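Porin (Pseudomonas aeruginosa, PDB 3T24) forms a monomeric beta-barrel channel of the OprD family in the outer membrane, probably passing small carboxylate-bearing solutes into the periplasm. Local coordinates at residues K121-M126 / S208-K213; H221-V226 / I241-S246. All blocks are in the same frame, centred on the assembly; numbering follows the deposited sequence.

Contact 1 (K121-M126 / S208-K213). With C8E ((hydroxyethyloxy)tri(ethyloxy)octane), chain J.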
ATOM      1  N   LYS A 121      -2.650   2.190  -8.359  1.00 30.24           N
ATOM      2  CA  LYS A 121      -2.733   1.017  -7.479  1.00 32.65           C
ATOM      3  C   LYS A 121      -2.376  -0.215  -8.295  1.00 29.27           C
ATOM      4  O   LYS A 121      -3.227  -0.806  -8.935  1.00 33.82           O
ATOM      5  CB  LYS A 121      -4.128   0.842  -6.896  1.00 39.95           C
ATOM      6  CG  LYS A 121      -4.253   1.221  -5.448  1.00 58.79           C
ATOM      7  CD  LYS A 121      -4.598   0.019  -4.581  1.00 70.64           C
ATOM      8  CE  LYS A 121      -5.921  -0.601  -4.989  1.00 77.21           C
ATOM      9  NZ  LYS A 121      -6.382  -1.602  -3.980  1.00 82.28           N
ATOM     10  N   LEU A 122      -1.111  -0.591  -8.268  1.00 24.86           N
ATOM     11  CA  LEU A 122      -0.619  -1.644  -9.132  1.00 23.52           C
ATOM     12  C   LEU A 122       0.408  -2.534  -8.413  1.00 32.25           C
ATOM     13  O   LEU A 122       1.056  -2.101  -7.465  1.00 43.64           O
ATOM     14  CB  LEU A 122       0.014  -1.019 -10.370  1.00 22.40           C
ATOM     15  CG  LEU A 122      -0.931  -0.229 -11.274  1.00 32.22           C
ATOM     16  CD1 LEU A 122      -0.099   0.652 -12.192  1.00 26.45           C
ATOM     17  CD2 LEU A 122      -1.918  -1.135 -12.079  1.00 22.89           C
ATOM     18  N   PRO A 123       0.566  -3.787  -8.873  1.00 31.10           N
ATOM     19  CA  PRO A 123       1.546  -4.646  -8.201  1.00 23.49           C
ATOM     20  C   PRO A 123       2.929  -4.045  -8.175  1.00 22.71           C
ATOM     21  O   PRO A 123       3.686  -4.334  -7.252  1.00 23.22           O
ATOM     22  CB  PRO A 123       1.523  -5.924  -9.046  1.00 23.37           C
ATOM     23  CG  PRO A 123       0.083  -5.987  -9.534  1.00 24.32           C
ATOM     24  CD  PRO A 123      -0.266  -4.543  -9.837  1.00 22.01           C
ATOM     25  N   VAL A 124       3.258  -3.198  -9.143  1.00 21.59           N
ATOM     26  CA  VAL A 124       4.574  -2.577  -9.142  1.00 22.38           C
ATOM     27  C   VAL A 124       4.639  -1.190  -8.525  1.00 23.52           C
ATOM     28  O   VAL A 124       5.701  -0.569  -8.534  1.00 25.02           O
ATOM     29  CB  VAL A 124       5.158  -2.522 -10.552  1.00 26.51           C
ATOM     30  CG1 VAL A 124       5.493  -3.927 -11.005  1.00 25.47           C
ATOM     31  CG2 VAL A 124       4.174  -1.856 -11.496  1.00 27.15           C
ATOM     32  N   ILE A 125       3.517  -0.710  -7.986  1.00 25.59           N
ATOM     33  CA  ILE A 125       3.494   0.571  -7.264  1.00 21.74           C
ATOM     34  C   ILE A 125       2.229   0.693  -6.399  1.00 23.25           C
ATOM     35  O   ILE A 125       1.111   0.920  -6.903  1.00 25.10           O
ATOM     36  CB  ILE A 125       3.664   1.798  -8.216  1.00 20.90           C
ATOM     37  CG1 ILE A 125       3.477   3.118  -7.467  1.00 25.27           C
ATOM     38  CG2 ILE A 125       2.655   1.763  -9.348  1.00 22.79           C
ATOM     39  CD1 ILE A 125       4.234   3.173  -6.107  1.00 44.00           C
ATOM     40  N   MET A 126       2.408   0.510  -5.095  1.00 21.10           N
ATOM     41  CA  MET A 126       1.323   0.693  -4.133  1.00 26.67           C
ATOM     42  C   MET A 126       1.664   1.848  -3.215  1.00 25.42           C
ATOM     43  O   MET A 126       2.425   1.698  -2.269  1.00 26.76           O
ATOM     44  CB  MET A 126       1.046  -0.575  -3.313  1.00 24.38           C
ATOM     45  CG  MET A 126       0.584  -1.740  -4.145  1.00 26.85           C
ATOM     46  SD  MET A 126      -1.158  -1.628  -4.611  1.00 30.29           S
ATOM     47  CE  MET A 126      -1.904  -1.622  -2.983  1.00 31.56           C
ATOM     48  N   SER A 208      -2.366 -11.614 -14.053  1.00 44.97           N
ATOM     49  CA  SER A 208      -1.833 -10.307 -14.377  1.00 41.99           C
ATOM     50  C   SER A 208      -0.340 -10.361 -14.667  1.00 40.86           C
ATOM     51  O   SER A 208       0.387 -11.199 -14.140  1.00 41.49           O
ATOM     52  CB  SER A 208      -2.112  -9.337 -13.237  1.00 36.13           C
ATOM     53  OG  SER A 208      -1.491  -9.780 -12.047  1.00 37.30           O
ATOM     54  N   TYR A 209       0.103  -9.452 -15.521  1.00 44.13           N
ATOM     55  CA  TYR A 209       1.510  -9.271 -15.821  1.00 39.68           C
ATOM     56  C   TYR A 209       1.811  -7.758 -15.768  1.00 34.10           C
ATOM     57  O   TYR A 209       1.194  -6.964 -16.463  1.00 34.83           O
ATOM     58  CB  TYR A 209       1.836  -9.899 -17.188  1.00 41.96           C
ATOM     59  CG  TYR A 209       3.253  -9.718 -17.671  1.00 48.78           C
ATOM     60  CD1 TYR A 209       4.249 -10.605 -17.311  1.00 59.37           C
ATOM     61  CD2 TYR A 209       3.591  -8.678 -18.513  1.00 55.10           C
ATOM     62  CE1 TYR A 209       5.546 -10.452 -17.761  1.00 63.73           C
ATOM     63  CE2 TYR A 209       4.884  -8.513 -18.969  1.00 61.60           C
ATOM     64  CZ  TYR A 209       5.858  -9.406 -18.589  1.00 65.38           C
ATOM     65  OH  TYR A 209       7.149  -9.254 -19.038  1.00 68.81           O
ATOM     66  N   HIS A 210       2.745  -7.363 -14.916  1.00 32.09           N
ATOM     67  CA  HIS A 210       3.064  -5.956 -14.763  1.00 30.70           C
ATOM     68  C   HIS A 210       4.562  -5.734 -14.816  1.00 34.21           C
ATOM     69  O   HIS A 210       5.332  -6.528 -14.280  1.00 29.25           O
ATOM     70  CB  HIS A 210       2.485  -5.407 -13.440  1.00 29.25           C
ATOM     71  CG  HIS A 210       0.989  -5.340 -13.441  1.00 30.32           C
ATOM     72  ND1 HIS A 210       0.303  -4.207 -13.810  1.00 34.30           N
ATOM     73  CD2 HIS A 210       0.057  -6.285 -13.180  1.00 38.63           C
ATOM     74  CE1 HIS A 210      -0.998  -4.450 -13.754  1.00 35.91           C
ATOM     75  NE2 HIS A 210      -1.173  -5.705 -13.382  1.00 36.69           N
ATOM     76  N   TYR A 211       4.938  -4.639 -15.471  1.00 37.06           N
ATOM     77  CA  TYR A 211       6.305  -4.179 -15.585  1.00 33.28           C
ATOM     78  C   TYR A 211       6.464  -2.791 -14.977  1.00 33.61           C
ATOM     79  O   TYR A 211       5.637  -1.905 -15.191  1.00 31.71           O
ATOM     80  CB  TYR A 211       6.665  -4.094 -17.056  1.00 32.54           C
ATOM     81  CG  TYR A 211       8.012  -3.472 -17.366  1.00 39.98           C
ATOM     82  CD1 TYR A 211       9.182  -4.241 -17.344  1.00 45.70           C
ATOM     83  CD2 TYR A 211       8.112  -2.128 -17.726  1.00 33.36           C
ATOM     84  CE1 TYR A 211      10.422  -3.683 -17.657  1.00 39.93           C
ATOM     85  CE2 TYR A 211       9.337  -1.558 -18.036  1.00 34.86           C
ATOM     86  CZ  TYR A 211      10.491  -2.346 -18.003  1.00 44.36           C
ATOM     87  OH  TYR A 211      11.709  -1.793 -18.322  1.00 48.79           O
ATOM     88  N   GLY A 212       7.542  -2.603 -14.235  1.00 26.32           N
ATOM     89  CA  GLY A 212       7.904  -1.301 -13.717  1.00 31.25           C
ATOM     90  C   GLY A 212       9.407  -1.070 -13.782  1.00 33.70           C
ATOM     91  O   GLY A 212      10.203  -1.967 -13.496  1.00 27.66           O
ATOM     92  N   LYS A 213       9.798   0.143 -14.148  1.00 31.96           N
ATOM     93  CA  LYS A 213      11.202   0.505 -14.166  1.00 27.51           C
ATOM     94  C   LYS A 213      11.471   1.847 -13.501  1.00 27.45           C
ATOM     95  O   LYS A 213      11.060   2.892 -13.992  1.00 30.81           O
ATOM     96  CB  LYS A 213      11.740   0.512 -15.603  1.00 26.83           C
ATOM     97  CG  LYS A 213      13.227   0.818 -15.685  1.00 31.78           C
ATOM     98  CD  LYS A 213      13.672   0.960 -17.127  1.00 39.34           C
ATOM     99  CE  LYS A 213      14.631   2.119 -17.251  1.00 45.39           C
ATOM    100  NZ  LYS A 213      14.739   2.574 -18.650  1.00 49.85           N
TER
HETATM  101  C1  C8E J 401       5.975   5.912 -21.066  1.00 47.55           C
HETATM  102  C2  C8E J 401       5.487   4.587 -20.486  1.00 47.24           C
HETATM  103  C3  C8E J 401       6.476   3.469 -20.806  1.00 48.75           C
HETATM  104  C4  C8E J 401       5.908   2.066 -20.589  1.00 52.25           C
HETATM  105  C5  C8E J 401       6.983   0.988 -20.798  1.00 58.53           C
HETATM  106  C6  C8E J 401       6.720   0.061 -22.001  1.00 64.40           C
HETATM  107  C7  C8E J 401       7.386  -1.317 -21.872  1.00 67.25           C
HETATM  108  C8  C8E J 401       8.665  -1.516 -22.694  1.00 72.12           C
HETATM  109  O9  C8E J 401       9.595  -2.368 -22.014  1.00 74.05           O
HETATM  110  C10 C8E J 401       9.471  -3.770 -22.291  1.00 71.23           C
HETATM  111  C11 C8E J 401       8.758  -4.497 -21.146  1.00 65.17           C
HETATM  112  O12 C8E J 401       7.385  -4.135 -21.160  1.00 61.53           O
HETATM  113  C13 C8E J 401       6.504  -5.025 -20.489  1.00 63.34           C
HETATM  114  C14 C8E J 401       5.243  -5.312 -21.319  1.00 68.65           C
HETATM  115  O15 C8E J 401       4.066  -4.736 -20.771  1.00 65.09           O
HETATM  116  C16 C8E J 401       3.070  -5.672 -20.399  1.00 62.11           C
HETATM  117  C17 C8E J 401       1.796  -5.520 -21.236  1.00 63.54           C
HETATM  118  O18 C8E J 401       0.802  -6.445 -20.828  1.00 63.34           O
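An inward-folded loop meets the inner face of the barrel wall here, where the type I turn Leu122-Ile125 packs on strand residues His210, Tyr211 and Gly212. Pro123 carries the contact: its CD sits 3.7 Å from the centroid of the His210 imidazole and 7° off the ring normal, a CH-pi contact squarely over the face, while CG leans to the CD2 side of the ring. Leu122 comes in obliquely at another corner of the imidazole, CD2 lying 3.8 Å from His210 CE1. The His210 ring is brought beneath the turn by a chi1 of -69°, with CG anti to its carbonyl carbon. Beyond it, Val124 CG1 rests 4.0 Å from Gly212 N, over a residue whose lack of a side chain lets the valine sit against the strand backbone, and CG2 lies equally near Tyr211 O. No hydrogen bond crosses between the segments; the turn is held by its own pair, Leu122 N to Ile125 O (3.0 Å) and Ile125 N to Leu122 O (2.9 Å). On the outer face a C8E detergent lies over the Tyr211 ring. Strand 218-230 flanks the site through Tyr222, which meets both Pro123 and Val124, and strand 150-161 adds Asp153 beside Leu122 and His210.

Contact 2 (H221-V226 / I241-S246)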
ATOM      1  N   HIS A 221       9.457  -7.355 -13.174  1.00 29.55           N
ATOM      2  CA  HIS A 221       8.333  -8.032 -13.811  1.00 33.98           C
ATOM      3  C   HIS A 221       7.549  -8.700 -12.696  1.00 34.58           C
ATOM      4  O   HIS A 221       8.119  -9.435 -11.881  1.00 31.50           O
ATOM      5  CB  HIS A 221       8.821  -9.086 -14.821  1.00 30.56           C
ATOM      6  CG  HIS A 221       9.625  -8.504 -15.944  1.00 37.25           C
ATOM      7  ND1 HIS A 221       9.136  -8.391 -17.227  1.00 39.39           N
ATOM      8  CD2 HIS A 221      10.867  -7.967 -15.964  1.00 35.86           C
ATOM      9  CE1 HIS A 221      10.049  -7.821 -17.997  1.00 38.49           C
ATOM     10  NE2 HIS A 221      11.109  -7.560 -17.254  1.00 38.62           N
ATOM     11  N   TYR A 222       6.255  -8.415 -12.636  1.00 32.70           N
ATOM     12  CA  TYR A 222       5.412  -8.976 -11.601  1.00 33.47           C
ATOM     13  C   TYR A 222       4.356  -9.854 -12.242  1.00 34.25           C
ATOM     14  O   TYR A 222       3.604  -9.392 -13.096  1.00 41.99           O
ATOM     15  CB  TYR A 222       4.728  -7.863 -10.802  1.00 29.37           C
ATOM     16  CG  TYR A 222       4.631  -8.175  -9.341  1.00 39.19           C
ATOM     17  CD1 TYR A 222       5.399  -7.471  -8.402  1.00 43.57           C
ATOM     18  CD2 TYR A 222       3.791  -9.181  -8.888  1.00 46.34           C
ATOM     19  CE1 TYR A 222       5.327  -7.763  -7.052  1.00 42.59           C
ATOM     20  CE2 TYR A 222       3.720  -9.492  -7.539  1.00 50.43           C
ATOM     21  CZ  TYR A 222       4.494  -8.782  -6.623  1.00 46.95           C
ATOM     22  OH  TYR A 222       4.417  -9.087  -5.282  1.00 40.49           O
ATOM     23  N   LEU A 223       4.287 -11.114 -11.841  1.00 31.10           N
ATOM     24  CA  LEU A 223       3.218 -11.976 -12.331  1.00 43.45           C
ATOM     25  C   LEU A 223       2.245 -12.284 -11.211  1.00 38.57           C
ATOM     26  O   LEU A 223       2.642 -12.482 -10.073  1.00 40.47           O
ATOM     27  CB  LEU A 223       3.761 -13.272 -12.920  1.00 44.02           C
ATOM     28  CG  LEU A 223       4.393 -13.258 -14.314  1.00 52.98           C
ATOM     29  CD1 LEU A 223       5.679 -12.467 -14.305  1.00 57.57           C
ATOM     30  CD2 LEU A 223       4.665 -14.683 -14.772  1.00 54.09           C
ATOM     31  N   GLY A 224       0.965 -12.305 -11.539  1.00 39.24           N
ATOM     32  CA  GLY A 224      -0.053 -12.594 -10.556  1.00 34.96           C
ATOM     33  C   GLY A 224      -1.105 -13.545 -11.077  1.00 44.12           C
ATOM     34  O   GLY A 224      -1.342 -13.646 -12.288  1.00 42.10           O
ATOM     35  N   LEU A 225      -1.728 -14.251 -10.140  1.00 45.88           N
ATOM     36  CA  LEU A 225      -2.783 -15.208 -10.420  1.00 45.40           C
ATOM     37  C   LEU A 225      -3.668 -15.143  -9.195  1.00 44.46           C
ATOM     38  O   LEU A 225      -3.213 -15.393  -8.089  1.00 44.68           O
ATOM     39  CB  LEU A 225      -2.189 -16.612 -10.590  1.00 49.74           C
ATOM     40  CG  LEU A 225      -2.981 -17.932 -10.685  1.00 54.66           C
ATOM     41  CD1 LEU A 225      -4.135 -18.033  -9.664  1.00 55.82           C
ATOM     42  CD2 LEU A 225      -3.477 -18.214 -12.111  1.00 53.18           C
ATOM     43  N   VAL A 226      -4.926 -14.777  -9.385  1.00 47.00           N
ATOM     44  CA  VAL A 226      -5.864 -14.729  -8.273  1.00 49.05           C
ATOM     45  C   VAL A 226      -7.054 -15.643  -8.552  1.00 49.42           C
ATOM     46  O   VAL A 226      -7.731 -15.510  -9.563  1.00 52.54           O
ATOM     47  CB  VAL A 226      -6.347 -13.282  -8.009  1.00 47.51           C
ATOM     48  CG1 VAL A 226      -7.452 -13.256  -6.970  1.00 42.53           C
ATOM     49  CG2 VAL A 226      -5.181 -12.417  -7.572  1.00 38.94           C
ATOM     50  N   ILE A 241      -1.618 -15.853  -5.758  1.00 49.67           N
ATOM     51  CA  ILE A 241      -0.239 -16.283  -6.015  1.00 51.12           C
ATOM     52  C   ILE A 241       0.508 -15.219  -6.819  1.00 44.79           C
ATOM     53  O   ILE A 241      -0.027 -14.667  -7.778  1.00 46.25           O
ATOM     54  CB  ILE A 241      -0.144 -17.695  -6.684  1.00 45.17           C
ATOM     55  CG1 ILE A 241      -0.561 -18.800  -5.710  1.00 48.37           C
ATOM     56  CG2 ILE A 241       1.289 -18.009  -7.097  1.00 42.87           C
ATOM     57  CD1 ILE A 241      -1.980 -18.745  -5.272  1.00 50.79           C
ATOM     58  N   ARG A 242       1.743 -14.945  -6.407  1.00 42.95           N
ATOM     59  CA  ARG A 242       2.515 -13.814  -6.901  1.00 41.75           C
ATOM     60  C   ARG A 242       3.973 -14.178  -7.110  1.00 41.48           C
ATOM     61  O   ARG A 242       4.541 -14.973  -6.358  1.00 45.83           O
ATOM     62  CB  ARG A 242       2.477 -12.685  -5.879  1.00 38.60           C
ATOM     63  CG  ARG A 242       1.082 -12.273  -5.446  1.00 38.43           C
ATOM     64  CD  ARG A 242       1.181 -11.118  -4.476  1.00 36.13           C
ATOM     65  NE  ARG A 242      -0.115 -10.729  -3.944  1.00 29.01           N
ATOM     66  CZ  ARG A 242      -0.278  -9.774  -3.039  1.00 32.07           C
ATOM     67  NH1 ARG A 242       0.773  -9.104  -2.565  1.00 27.87           N
ATOM     68  NH2 ARG A 242      -1.495  -9.480  -2.614  1.00 35.12           N
ATOM     69  N   TRP A 243       4.593 -13.563  -8.108  1.00 35.20           N
ATOM     70  CA  TRP A 243       6.006 -13.799  -8.363  1.00 33.60           C
ATOM     71  C   TRP A 243       6.598 -12.625  -9.105  1.00 31.83           C
ATOM     72  O   TRP A 243       6.069 -12.195 -10.117  1.00 35.29           O
ATOM     73  CB  TRP A 243       6.191 -15.083  -9.177  1.00 38.23           C
ATOM     74  CG  TRP A 243       7.616 -15.452  -9.323  1.00 41.93           C
ATOM     75  CD1 TRP A 243       8.379 -16.160  -8.434  1.00 46.02           C
ATOM     76  CD2 TRP A 243       8.473 -15.132 -10.421  1.00 43.12           C
ATOM     77  NE1 TRP A 243       9.655 -16.308  -8.918  1.00 47.16           N
ATOM     78  CE2 TRP A 243       9.740 -15.687 -10.136  1.00 48.10           C
ATOM     79  CE3 TRP A 243       8.292 -14.439 -11.620  1.00 42.13           C
ATOM     80  CZ2 TRP A 243      10.819 -15.561 -11.003  1.00 51.39           C
ATOM     81  CZ3 TRP A 243       9.358 -14.315 -12.479  1.00 47.84           C
ATOM     82  CH2 TRP A 243      10.610 -14.872 -12.167  1.00 53.97           C
ATOM     83  N   ALA A 244       7.697 -12.089  -8.589  1.00 36.56           N
ATOM     84  CA  ALA A 244       8.287 -10.894  -9.174  1.00 35.79           C
ATOM     85  C   ALA A 244       9.781 -11.078  -9.335  1.00 36.77           C
ATOM     86  O   ALA A 244      10.460 -11.550  -8.424  1.00 29.61           O
ATOM     87  CB  ALA A 244       8.012  -9.682  -8.298  1.00 33.56           C
ATOM     88  N   ARG A 245      10.279 -10.694 -10.502  1.00 35.57           N
ATOM     89  CA  ARG A 245      11.699 -10.690 -10.777  1.00 34.91           C
ATOM     90  C   ARG A 245      12.118  -9.225 -10.873  1.00 35.39           C
ATOM     91  O   ARG A 245      11.548  -8.451 -11.659  1.00 32.03           O
ATOM     92  CB  ARG A 245      11.976 -11.448 -12.087  1.00 41.60           C
ATOM     93  CG  ARG A 245      13.408 -11.393 -12.606  1.00 40.65           C
ATOM     94  CD  ARG A 245      14.352 -11.772 -11.495  1.00 53.85           C
ATOM     95  NE  ARG A 245      15.724 -12.021 -11.929  1.00 58.02           N
ATOM     96  CZ  ARG A 245      16.782 -11.794 -11.158  1.00 63.50           C
ATOM     97  NH1 ARG A 245      16.608 -11.305  -9.936  1.00 58.31           N
ATOM     98  NH2 ARG A 245      18.007 -12.044 -11.603  1.00 72.87           N
ATOM     99  N   SER A 246      13.083  -8.837 -10.042  1.00 28.33           N
ATOM    100  CA  SER A 246      13.609  -7.482 -10.080  1.00 31.22           C
ATOM    101  C   SER A 246      15.077  -7.572 -10.434  1.00 35.22           C
ATOM    102  O   SER A 246      15.767  -8.484 -10.001  1.00 37.35           O
ATOM    103  CB  SER A 246      13.444  -6.753  -8.744  1.00 22.34           C
ATOM    104  OG  SER A 246      12.145  -6.906  -8.212  1.00 30.85           O
TER
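Tyr222 and Ala244 make the tight spot between these two strands: Ala244 CB lies over one face of the phenol ring, shifted toward its rim, and comes within 3.4 Å of Tyr222 CD1. A chi1 of -142°, well away from a staggered value, swings the ring across onto the alanine of the partner strand. The other side of the ring's outline meets Arg242, whose CB stands at the edge, 3.8 Å from Tyr222 CE2. From there the arginine runs extended away from the strand pair, its guanidinium turned 64° from the phenol plane; NE forms a salt bridge with Asp240, and the group makes a cation-pi contact with Tyr294. The backbones belong to an antiparallel hairpin, strands 218-230 and 235-248, two neighbouring staves of the porin barrel. Three hydrogen-bonded pairs join them, the straightest bond being Leu223 N to Trp243 O at 2.7 Å and 176°. At the non-hydrogen-bonded pair Tyr222-Ala244, Ala244 CA gives a CA-H...O contact to His221 O at 3.1 Å. On the face bearing Leu223, Leu225, Ile241 and Trp243 the packing is slacker. Leu223 CD1 meets the indole at its edge, 4.2 Å from Trp243 CE3, and a C8E detergent touches Leu223, consistent with a membrane-facing surface. Farther along this face, Arg245 turns its tip away from His221 to a salt bridge with Asp255.

Contacts 1 and 2 are consecutive along the barrel wall, their centres about 9 Å apart, and meet where strand 205-214 pairs with strand 218-230. The backbone joins them directly: His210 O lies 2.7 Å from Tyr222 N, a probable hydrogen bond. Inside, the loop of contact 1 extends onto contact 2, with Pro123 O 3.8 Å from Tyr222 CD1, so the same tyrosine serves both the loop and the hairpin. Outside, Tyr209 OH probably hydrogen-bonds His221 ND1 at 2.8 Å, and the Tyr211 and His221 rings meet edge-to-face. The detergent-bearing face thus runs on from contact 1 to contact 2.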